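Local coordinates for terminase, large subunit (Bacillus phage spp1, PDB 2WBN), which drives viral DNA into empty capsids as an ATP-powered motor and, through the metal-dependent nuclease domain described here, cuts the genome to begin and end packaging, at residues I78-E83 and I153-L158; A164-N169 and H190-T195; E168-Q173 and R183-D188. One frame throughout, in Å; residues are numbered along the deposited sequence.

Contact 1. Residues I78-E83 and I153-L158; sequences IYAIDE and IVIDPL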
loop_
_atom_site.group_PDB
_atom_site.type_symbol
_atom_site.label_atom_id
_atom_site.label_comp_id
_atom_site.label_asym_id
_atom_site.label_seq_id
_atom_site.Cartn_x
_atom_site.Cartn_y
_atom_site.Cartn_z
ATOM N N ILE A 78 -7.920 -0.391 8.954
ATOM C CA ILE A 78 -6.621 -0.899 8.551
ATOM C C ILE A 78 -5.545 -0.151 9.323
ATOM O O ILE A 78 -5.725 1.012 9.671
ATOM C CB ILE A 78 -6.406 -0.823 7.031
ATOM C CG1 ILE A 78 -6.377 0.615 6.502
ATOM C CG2 ILE A 78 -7.462 -1.673 6.294
ATOM C CD1 ILE A 78 -5.971 0.688 5.001
ATOM N N TYR A 79 -4.449 -0.840 9.610
ATOM C CA TYR A 79 -3.358 -0.311 10.406
ATOM C C TYR A 79 -2.060 -0.506 9.638
ATOM O O TYR A 79 -1.745 -1.637 9.301
ATOM C CB TYR A 79 -3.221 -1.107 11.701
ATOM C CG TYR A 79 -4.366 -1.040 12.668
ATOM C CD1 TYR A 79 -5.459 -1.889 12.542
ATOM C CD2 TYR A 79 -4.330 -0.159 13.748
ATOM C CE1 TYR A 79 -6.485 -1.850 13.453
ATOM C CE2 TYR A 79 -5.356 -0.117 14.663
ATOM C CZ TYR A 79 -6.428 -0.957 14.503
ATOM O OH TYR A 79 -7.432 -0.917 15.404
ATOM N N ALA A 80 -1.321 0.580 9.376
ATOM C CA ALA A 80 -0.033 0.506 8.676
ATOM C C ALA A 80 1.048 -0.015 9.604
ATOM O O ALA A 80 1.261 0.528 10.694
ATOM C CB ALA A 80 0.350 1.873 8.083
ATOM N N ILE A 81 1.725 -1.081 9.176
ATOM C CA ILE A 81 2.737 -1.743 10.001
ATOM C C ILE A 81 4.136 -1.346 9.555
ATOM O O ILE A 81 4.980 -0.974 10.373
ATOM C CB ILE A 81 2.599 -3.291 9.940
ATOM C CG1 ILE A 81 1.228 -3.725 10.472
ATOM C CG2 ILE A 81 3.733 -3.954 10.723
ATOM C CD1 ILE A 81 0.963 -5.251 10.424
ATOM N N ASP A 82 4.383 -1.433 8.250
ATOM C CA ASP A 82 5.691 -1.136 7.734
ATOM C C ASP A 82 5.620 -0.772 6.247
ATOM O O ASP A 82 4.575 -0.892 5.614
ATOM C CB ASP A 82 6.604 -2.336 7.976
ATOM C CG ASP A 82 8.058 -1.953 8.197
ATOM O OD1 ASP A 82 8.437 -0.783 7.973
ATOM O OD2 ASP A 82 8.838 -2.845 8.598
ATOM N N GLU A 83 6.746 -0.290 5.726
ATOM C CA GLU A 83 6.855 0.144 4.346
ATOM C C GLU A 83 8.327 0.137 3.915
ATOM O O GLU A 83 9.239 0.165 4.754
ATOM C CB GLU A 83 6.290 1.564 4.192
ATOM C CG GLU A 83 7.188 2.626 4.824
ATOM C CD GLU A 83 6.631 4.033 4.830
ATOM O OE1 GLU A 83 5.426 4.223 4.573
ATOM O OE2 GLU A 83 7.421 4.973 5.103
ATOM N N ILE A 153 -8.370 4.584 8.789
ATOM C CA ILE A 153 -7.043 4.200 8.291
ATOM C C ILE A 153 -6.031 4.749 9.280
ATOM O O ILE A 153 -5.879 5.968 9.392
ATOM C CB ILE A 153 -6.766 4.788 6.911
ATOM C CG1 ILE A 153 -7.782 4.257 5.900
ATOM C CG2 ILE A 153 -5.306 4.481 6.447
ATOM C CD1 ILE A 153 -7.717 4.958 4.544
ATOM N N VAL A 154 -5.344 3.844 9.978
ATOM C CA VAL A 154 -4.554 4.174 11.161
ATOM C C VAL A 154 -3.094 4.076 10.800
ATOM O O VAL A 154 -2.606 3.004 10.405
ATOM C CB VAL A 154 -4.855 3.243 12.363
ATOM C CG1 VAL A 154 -4.098 3.699 13.600
ATOM C CG2 VAL A 154 -6.351 3.192 12.650
ATOM N N ILE A 155 -2.400 5.197 10.936
ATOM C CA ILE A 155 -1.029 5.330 10.484
ATOM C C ILE A 155 -0.195 6.023 11.545
ATOM O O ILE A 155 -0.533 7.118 12.019
ATOM C CB ILE A 155 -0.918 6.150 9.166
ATOM C CG1 ILE A 155 -1.897 5.654 8.091
ATOM C CG2 ILE A 155 0.555 6.103 8.608
ATOM C CD1 ILE A 155 -2.100 6.673 6.961
ATOM N N ASP A 156 0.922 5.397 11.875
ATOM C CA ASP A 156 1.888 5.942 12.805
ATOM C C ASP A 156 3.091 6.435 11.992
ATOM O O ASP A 156 3.846 5.609 11.427
ATOM C CB ASP A 156 2.304 4.823 13.739
ATOM C CG ASP A 156 3.150 5.283 14.910
ATOM O OD1 ASP A 156 3.823 6.345 14.832
ATOM O OD2 ASP A 156 3.156 4.529 15.917
ATOM N N PRO A 157 3.283 7.764 11.913
ATOM C CA PRO A 157 4.401 8.273 11.140
ATOM C C PRO A 157 5.771 7.819 11.637
ATOM O O PRO A 157 6.739 7.924 10.921
ATOM C CB PRO A 157 4.260 9.790 11.259
ATOM C CG PRO A 157 2.903 10.024 11.654
ATOM C CD PRO A 157 2.525 8.866 12.530
ATOM N N LEU A 158 5.872 7.362 12.880
ATOM C CA LEU A 158 7.138 6.821 13.367
ATOM C C LEU A 158 7.517 5.508 12.680
ATOM O O LEU A 158 8.703 5.191 12.561
ATOM C CB LEU A 158 7.075 6.628 14.893
ATOM C CG LEU A 158 6.885 7.898 15.711
ATOM C CD1 LEU A 158 6.900 7.605 17.243
ATOM C CD2 LEU A 158 7.971 8.900 15.373
HETATM O O HOH W 1 2.233 3.133 10.809
#
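Ile78 and Val154 open a parallel pairing of two strands: the amide N of Val154 donates to Ile78 O at 2.9 Å, and Ala80 N returns a bond to Val154 O, also 2.9 Å and nearly straight (168° at the hydrogen). Val154 is therefore gripped on both its N-H and its carbonyl by residues that flank Tyr79, the register expected of parallel strands. A CA-H...O contact from Tyr79 CA to Val154 O, 3.4 Å, adds to the second bond.

Side chains pair on both faces of the sheet. On one, Ile78 and Ile153 run alongside each other off the same face, their CG1 atoms 3.9 Å apart. Ile78 holds CG1 between its backbone N and carbonyl carbon (chi1 65°), a placing that sets this branch, with CD1 beyond it, against CG1 and CG2 of Ile153. On the other face the Tyr79 ring lies alongside Val154, with CD2 3.7 Å from Val154 CB and CE2 near CG2; the valine meets the ring obliquely.

Past the bond to Val154 O, water takes over. One water donates to Ala80 O and accepts from Asp156 N, each at 2.8 Å, and so links strand 77-86 to the loop that follows strand 152-155. The classic beta bulge of Ile81 and Asp82 opposite Arg68 also lies past the last direct bond, and the segment 153-158 leaves its strand through an Asx turn, Leu158 N donating to Asp156 OD1.

Further out, Trp69 of strand 64-72 touches Ile78, Ala80 and Ile153, while Ile163 of helix 161-169 packs on Ala80 and Ile155. The pairing thus joins strands 77-86 and 152-155 within the mixed central sheet of an RNase H-like nuclease fold, away from its metal site.

Contact 2. Residues A164-N169 and H190-T195; sequences AREFEN and HTIDAT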
loop_
_atom_site.group_PDB
_atom_site.type_symbol
_atom_site.label_atom_id
_atom_site.label_comp_id
_atom_site.label_asym_id
_atom_site.label_seq_id
_atom_site.Cartn_x
_atom_site.Cartn_y
_atom_site.Cartn_z
ATOM N N ALA A 164 2.130 7.832 5.732
ATOM C CA ALA A 164 1.565 8.988 6.442
ATOM C C ALA A 164 1.524 10.252 5.569
ATOM O O ALA A 164 0.488 10.875 5.449
ATOM C CB ALA A 164 2.333 9.269 7.768
ATOM N N ARG A 165 2.642 10.596 4.929
ATOM C CA ARG A 165 2.734 11.781 4.103
ATOM C C ARG A 165 1.809 11.692 2.885
ATOM O O ARG A 165 1.061 12.619 2.599
ATOM C CB ARG A 165 4.173 12.013 3.635
ATOM C CG ARG A 165 4.340 13.331 2.848
ATOM C CD ARG A 165 5.761 13.565 2.338
ATOM N NE ARG A 165 6.337 12.341 1.805
ATOM C CZ ARG A 165 6.094 11.841 0.607
ATOM N NH1 ARG A 165 6.669 10.695 0.272
ATOM N NH2 ARG A 165 5.273 12.459 -0.257
ATOM N N GLU A 166 1.822 10.560 2.203
ATOM C CA GLU A 166 1.070 10.469 0.963
ATOM C C GLU A 166 -0.422 10.503 1.238
ATOM O O GLU A 166 -1.159 11.217 0.551
ATOM C CB GLU A 166 1.473 9.238 0.175
ATOM C CG GLU A 166 2.870 9.329 -0.377
ATOM C CD GLU A 166 3.133 8.268 -1.421
ATOM O OE1 GLU A 166 2.425 7.233 -1.401
ATOM O OE2 GLU A 166 4.016 8.494 -2.271
ATOM N N PHE A 167 -0.870 9.752 2.245
ATOM C CA PHE A 167 -2.294 9.706 2.550
ATOM C C PHE A 167 -2.805 11.037 3.088
ATOM O O PHE A 167 -3.904 11.469 2.714
ATOM C CB PHE A 167 -2.618 8.553 3.512
ATOM C CG PHE A 167 -2.789 7.200 2.836
ATOM C CD1 PHE A 167 -1.699 6.420 2.507
ATOM C CD2 PHE A 167 -4.059 6.696 2.584
ATOM C CE1 PHE A 167 -1.859 5.171 1.928
ATOM C CE2 PHE A 167 -4.240 5.458 1.975
ATOM C CZ PHE A 167 -3.134 4.681 1.670
ATOM N N GLU A 168 -2.027 11.698 3.949
ATOM C CA GLU A 168 -2.405 13.020 4.427
ATOM C C GLU A 168 -2.527 14.078 3.316
ATOM O O GLU A 168 -3.433 14.917 3.345
ATOM C CB GLU A 168 -1.462 13.534 5.516
ATOM C CG GLU A 168 -1.947 14.883 6.045
ATOM C CD GLU A 168 -1.321 15.347 7.343
ATOM O OE1 GLU A 168 -0.792 14.526 8.123
ATOM O OE2 GLU A 168 -1.374 16.576 7.559
ATOM N N ASN A 169 -1.635 14.021 2.328
ATOM C CA ASN A 169 -1.560 15.097 1.356
ATOM C C ASN A 169 -2.299 14.850 0.032
ATOM O O ASN A 169 -2.507 15.799 -0.724
ATOM C CB ASN A 169 -0.084 15.479 1.152
ATOM C CG ASN A 169 0.535 16.052 2.443
ATOM O OD1 ASN A 169 0.246 17.170 2.822
ATOM N ND2 ASN A 169 1.309 15.256 3.142
ATOM N N HIS A 190 2.355 6.554 -4.430
ATOM C CA HIS A 190 2.945 5.240 -4.675
ATOM C C HIS A 190 2.581 4.214 -3.597
ATOM O O HIS A 190 2.323 3.028 -3.908
ATOM C CB HIS A 190 4.460 5.418 -4.865
ATOM C CG HIS A 190 4.781 6.629 -5.688
ATOM N ND1 HIS A 190 4.489 6.705 -7.030
ATOM C CD2 HIS A 190 5.243 7.854 -5.337
ATOM C CE1 HIS A 190 4.805 7.903 -7.485
ATOM N NE2 HIS A 190 5.274 8.618 -6.480
ATOM N N THR A 191 2.519 4.657 -2.335
ATOM C CA THR A 191 2.090 3.775 -1.258
ATOM C C THR A 191 0.573 3.547 -1.271
ATOM O O THR A 191 0.097 2.538 -0.755
ATOM C CB THR A 191 2.464 4.297 0.164
ATOM O OG1 THR A 191 1.743 5.506 0.445
ATOM C CG2 THR A 191 3.966 4.534 0.285
ATOM N N ILE A 192 -0.175 4.482 -1.838
ATOM C CA ILE A 192 -1.632 4.321 -1.967
ATOM C C ILE A 192 -1.924 3.245 -3.016
ATOM O O ILE A 192 -2.754 2.361 -2.801
ATOM C CB ILE A 192 -2.330 5.632 -2.362
ATOM C CG1 ILE A 192 -1.975 6.771 -1.394
ATOM C CG2 ILE A 192 -3.853 5.458 -2.325
ATOM C CD1 ILE A 192 -2.533 8.124 -1.787
ATOM N N ASP A 193 -1.231 3.313 -4.149
ATOM C CA ASP A 193 -1.298 2.234 -5.150
ATOM C C ASP A 193 -0.943 0.886 -4.548
ATOM O O ASP A 193 -1.682 -0.069 -4.727
ATOM C CB ASP A 193 -0.367 2.522 -6.329
ATOM C CG ASP A 193 -0.910 3.598 -7.263
ATOM O OD1 ASP A 193 -2.129 3.864 -7.235
ATOM O OD2 ASP A 193 -0.114 4.168 -8.035
ATOM N N ALA A 194 0.165 0.810 -3.821
ATOM C CA ALA A 194 0.584 -0.448 -3.188
ATOM C C ALA A 194 -0.460 -0.979 -2.221
ATOM O O ALA A 194 -0.684 -2.188 -2.151
ATOM C CB ALA A 194 1.925 -0.296 -2.494
ATOM N N THR A 195 -1.072 -0.067 -1.455
ATOM C CA THR A 195 -2.169 -0.417 -0.566
ATOM C C THR A 195 -3.409 -0.960 -1.296
ATOM O O THR A 195 -3.958 -1.970 -0.894
ATOM C CB THR A 195 -2.551 0.794 0.300
ATOM O OG1 THR A 195 -1.390 1.206 1.020
ATOM C CG2 THR A 195 -3.677 0.437 1.290
#
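Glu166 and Phe167, neighbours on helix 161-169, carry most of this junction with helix 190-198, whose first turn supplies two metal ligands of the RNase H-like nuclease. The short helical segments run nearly perpendicular, at 94°, with axes 9.1 Å apart.

Glu166 reaches across with its chain extended beyond CG, which delivers the carboxylate to the N-terminal end of the other helix. There OE1 accepts twice: from Thr191 N at 2.7 Å through its syn lone pair, and from Thr191 OG1 on the anti side, 32° out of the carboxylate plane. OE2 adds a weak bond from His190 N, 3.3 Å. A buried carboxylate set against backbone N-H groups at a helix start is probably stabilised as the anion by the helix dipole. Because His190 and Asp193 bind the second manganese ion, this grip on Thr191 and the backbone of His190 probably acts from the second shell, helping to hold the helix that presents both ligands.

The Phe167 ring packs against the same helix. CG1 of Ile192 sits over one face, 3.9 Å from the ring centroid and 18° off the normal, a CH-pi contact displaced toward the CE1 rim. Phe30 meets the same phenylalanine from outside these helices, and Leu33 and Ile155 touch it from the central sheet.

Thr195, one turn beyond Thr191, approaches the ring at its edge. Its hydroxyl donates to Thr191 O and lies near the ring plane, with OG1 3.9 Å from Phe167 CZ.

Contact 3. Residues E168-Q173 and R183-D188; sequences ENIDYQ and RLEDKD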
loop_
_atom_site.group_PDB
_atom_site.type_symbol
_atom_site.label_atom_id
_atom_site.label_comp_id
_atom_site.label_asym_id
_atom_site.label_seq_id
_atom_site.Cartn_x
_atom_site.Cartn_y
_atom_site.Cartn_z
ATOM N N GLU A 168 -2.027 11.698 3.949
ATOM C CA GLU A 168 -2.405 13.020 4.427
ATOM C C GLU A 168 -2.527 14.078 3.316
ATOM O O GLU A 168 -3.433 14.917 3.345
ATOM C CB GLU A 168 -1.462 13.534 5.516
ATOM C CG GLU A 168 -1.947 14.883 6.045
ATOM C CD GLU A 168 -1.321 15.347 7.343
ATOM O OE1 GLU A 168 -0.792 14.526 8.123
ATOM O OE2 GLU A 168 -1.374 16.576 7.559
ATOM N N ASN A 169 -1.635 14.021 2.328
ATOM C CA ASN A 169 -1.560 15.097 1.356
ATOM C C ASN A 169 -2.299 14.850 0.032
ATOM O O ASN A 169 -2.507 15.799 -0.724
ATOM C CB ASN A 169 -0.084 15.479 1.152
ATOM C CG ASN A 169 0.535 16.052 2.443
ATOM O OD1 ASN A 169 0.246 17.170 2.822
ATOM N ND2 ASN A 169 1.309 15.256 3.142
ATOM N N ILE A 170 -2.703 13.604 -0.256
ATOM C CA ILE A 170 -3.415 13.306 -1.534
ATOM C C ILE A 170 -4.767 14.039 -1.641
ATOM O O ILE A 170 -5.497 14.186 -0.663
ATOM C CB ILE A 170 -3.584 11.775 -1.768
ATOM C CG1 ILE A 170 -3.857 11.463 -3.250
ATOM C CG2 ILE A 170 -4.665 11.196 -0.870
ATOM C CD1 ILE A 170 -2.610 11.470 -4.170
ATOM N N ASP A 171 -5.060 14.540 -2.836
ATOM C CA ASP A 171 -6.272 15.287 -3.115
ATOM C C ASP A 171 -6.995 14.618 -4.298
ATOM O O ASP A 171 -6.421 13.774 -5.006
ATOM C CB ASP A 171 -5.930 16.753 -3.470
ATOM C CG ASP A 171 -5.726 17.655 -2.238
ATOM O OD1 ASP A 171 -6.527 17.581 -1.289
ATOM O OD2 ASP A 171 -4.775 18.474 -2.232
ATOM N N TYR A 172 -8.252 14.995 -4.497
ATOM C CA TYR A 172 -9.003 14.584 -5.677
ATOM C C TYR A 172 -8.495 15.346 -6.890
ATOM O O TYR A 172 -8.084 16.502 -6.776
ATOM C CB TYR A 172 -10.504 14.869 -5.493
ATOM C CG TYR A 172 -11.186 13.905 -4.556
ATOM C CD1 TYR A 172 -11.141 12.533 -4.789
ATOM C CD2 TYR A 172 -11.855 14.357 -3.418
ATOM C CE1 TYR A 172 -11.751 11.638 -3.915
ATOM C CE2 TYR A 172 -12.470 13.474 -2.553
ATOM C CZ TYR A 172 -12.421 12.120 -2.809
ATOM O OH TYR A 172 -13.021 11.241 -1.946
ATOM N N GLN A 173 -8.547 14.706 -8.054
ATOM C CA GLN A 173 -8.337 15.415 -9.303
ATOM C C GLN A 173 -9.493 16.383 -9.487
ATOM O O GLN A 173 -10.462 16.359 -8.722
ATOM C CB GLN A 173 -8.283 14.456 -10.483
ATOM C CG GLN A 173 -7.067 13.572 -10.510
ATOM C CD GLN A 173 -7.099 12.611 -11.675
ATOM O OE1 GLN A 173 -7.665 12.923 -12.728
ATOM N NE2 GLN A 173 -6.496 11.433 -11.503
ATOM N N ARG A 183 -11.688 10.683 -8.402
ATOM C CA ARG A 183 -10.451 10.050 -8.762
ATOM C C ARG A 183 -9.362 10.808 -7.996
ATOM O O ARG A 183 -9.331 12.042 -8.036
ATOM C CB ARG A 183 -10.254 10.185 -10.269
ATOM C CG ARG A 183 -9.349 9.132 -10.904
ATOM C CD ARG A 183 -9.151 9.403 -12.403
ATOM N NE ARG A 183 -10.397 9.780 -13.091
ATOM C CZ ARG A 183 -10.461 10.444 -14.250
ATOM N NH1 ARG A 183 -9.350 10.828 -14.885
ATOM N NH2 ARG A 183 -11.649 10.732 -14.784
ATOM N N LEU A 184 -8.491 10.089 -7.286
ATOM C CA LEU A 184 -7.347 10.739 -6.642
ATOM C C LEU A 184 -6.318 11.139 -7.684
ATOM O O LEU A 184 -6.205 10.512 -8.746
ATOM C CB LEU A 184 -6.680 9.822 -5.603
ATOM C CG LEU A 184 -7.519 9.430 -4.384
ATOM C CD1 LEU A 184 -6.771 8.394 -3.528
ATOM C CD2 LEU A 184 -7.867 10.654 -3.579
ATOM N N GLU A 185 -5.558 12.184 -7.367
ATOM C CA GLU A 185 -4.391 12.553 -8.161
ATOM C C GLU A 185 -3.513 11.331 -8.352
ATOM O O GLU A 185 -3.380 10.500 -7.440
ATOM C CB GLU A 185 -3.569 13.627 -7.480
ATOM C CG GLU A 185 -4.259 14.951 -7.334
ATOM C CD GLU A 185 -3.610 15.857 -6.287
ATOM O OE1 GLU A 185 -3.153 15.375 -5.191
ATOM O OE2 GLU A 185 -3.591 17.077 -6.557
ATOM N N ASP A 186 -2.923 11.242 -9.545
ATOM C CA ASP A 186 -2.033 10.149 -9.917
ATOM C C ASP A 186 -0.581 10.607 -9.782
ATOM O O ASP A 186 0.188 10.636 -10.746
ATOM C CB ASP A 186 -2.325 9.710 -11.363
ATOM C CG ASP A 186 -1.556 8.483 -11.747
ATOM O OD1 ASP A 186 -1.100 7.764 -10.828
ATOM O OD2 ASP A 186 -1.379 8.240 -12.953
ATOM N N LYS A 187 -0.215 10.977 -8.571
ATOM C CA LYS A 187 1.058 11.619 -8.313
ATOM C C LYS A 187 1.280 11.560 -6.807
ATOM O O LYS A 187 0.330 11.730 -6.049
ATOM C CB LYS A 187 0.974 13.066 -8.810
ATOM C CG LYS A 187 1.975 14.042 -8.229
ATOM C CD LYS A 187 1.875 15.403 -8.912
ATOM C CE LYS A 187 3.115 16.251 -8.632
ATOM N NZ LYS A 187 4.287 15.844 -9.489
ATOM N N ASP A 188 2.515 11.289 -6.376
ATOM C CA ASP A 188 2.829 11.258 -4.916
ATOM C C ASP A 188 1.864 10.268 -4.218
ATOM O O ASP A 188 1.352 10.533 -3.139
ATOM C CB ASP A 188 2.744 12.674 -4.284
ATOM C CG ASP A 188 3.752 13.681 -4.877
ATOM O OD1 ASP A 188 4.749 13.276 -5.511
ATOM O OD2 ASP A 188 3.525 14.906 -4.728
HETATM O O HOH W 2 -2.135 17.017 -3.258
HETATM O O HOH W 3 -6.080 17.947 -7.638
#
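Gln173 has CG beside its backbone N (chi1 -69°) and an extended chain beyond, carrying its amide to the carbonyl O of Leu184; Glu185, with a similar first torsion (chi1 -65°), reaches with an extended chain to set OE1 by the backbone N of Asp171. These reaches flank a short antiparallel pairing at the base of a beta-hairpin, in the nuclease's RNase H-like domain. Tyr172 and Leu184 form its non-hydrogen-bonded pair, and the backbone bonds lie beside them: Glu185 N to Asp171 O at 3.0 Å and Gln173 N to Arg183 O at 2.8 Å.

The glutamine reinforces this pairing. Its NE2 donates to Leu184 O at 2.9 Å, from above the carbonyl plane, while the amide crosses the Arg183 side chain obliquely, resting near CD, its plane almost perpendicular to the guanidinium. Glu185 does the same at the other end: OE1 accepts from Asp171 N at 3.1 Å, the donor standing well above the carboxylate plane. Asp171 OD2 is 4.6 Å from OE1 of Glu185, an approach of like charges that this N-H bond and nearby water probably ease.

The side chains of Leu184 and Tyr172 diverge from each other, yet Leu184 CD2 still meets the tyrosine ring obliquely, and the carbonyl O of Arg183 lies at the ring's edge. Ile170, just past helix 161-169, lies roughly perpendicular to Leu184, touching its CB through CG1, and its CD1 runs on to the carbonyls of Glu185 and Lys187. Phe30 touches both Ile170 and Leu184. The loop then leads to the metal-binding helix 190-198, with Asp188 close to His190.

A water also joins the two segments, donating to Tyr172 O at 2.6 Å and to Glu185 OE2 at 2.8 Å.

Following the chain from its N terminus, contact 1 closes the longest loop: the strand at 78-83 is rejoined by 153-158 some seventy residues later, after several helices and two further strands. That loop is complete before the others begin, so contact 1 stands in series with them. Contacts 2 and 3 both begin on helix 161-169, sharing Glu168 and Asn169; the hairpin closed by contact 3 lies within the span that contact 2 closes. Strand 152-155 leads into helix 161-169, where Ile155 packs on Ala164 and Phe167. The helix thus joins sheet, hairpin base and metal-binding helix, and Ile192 touches Ile170 between contacts 2 and 3.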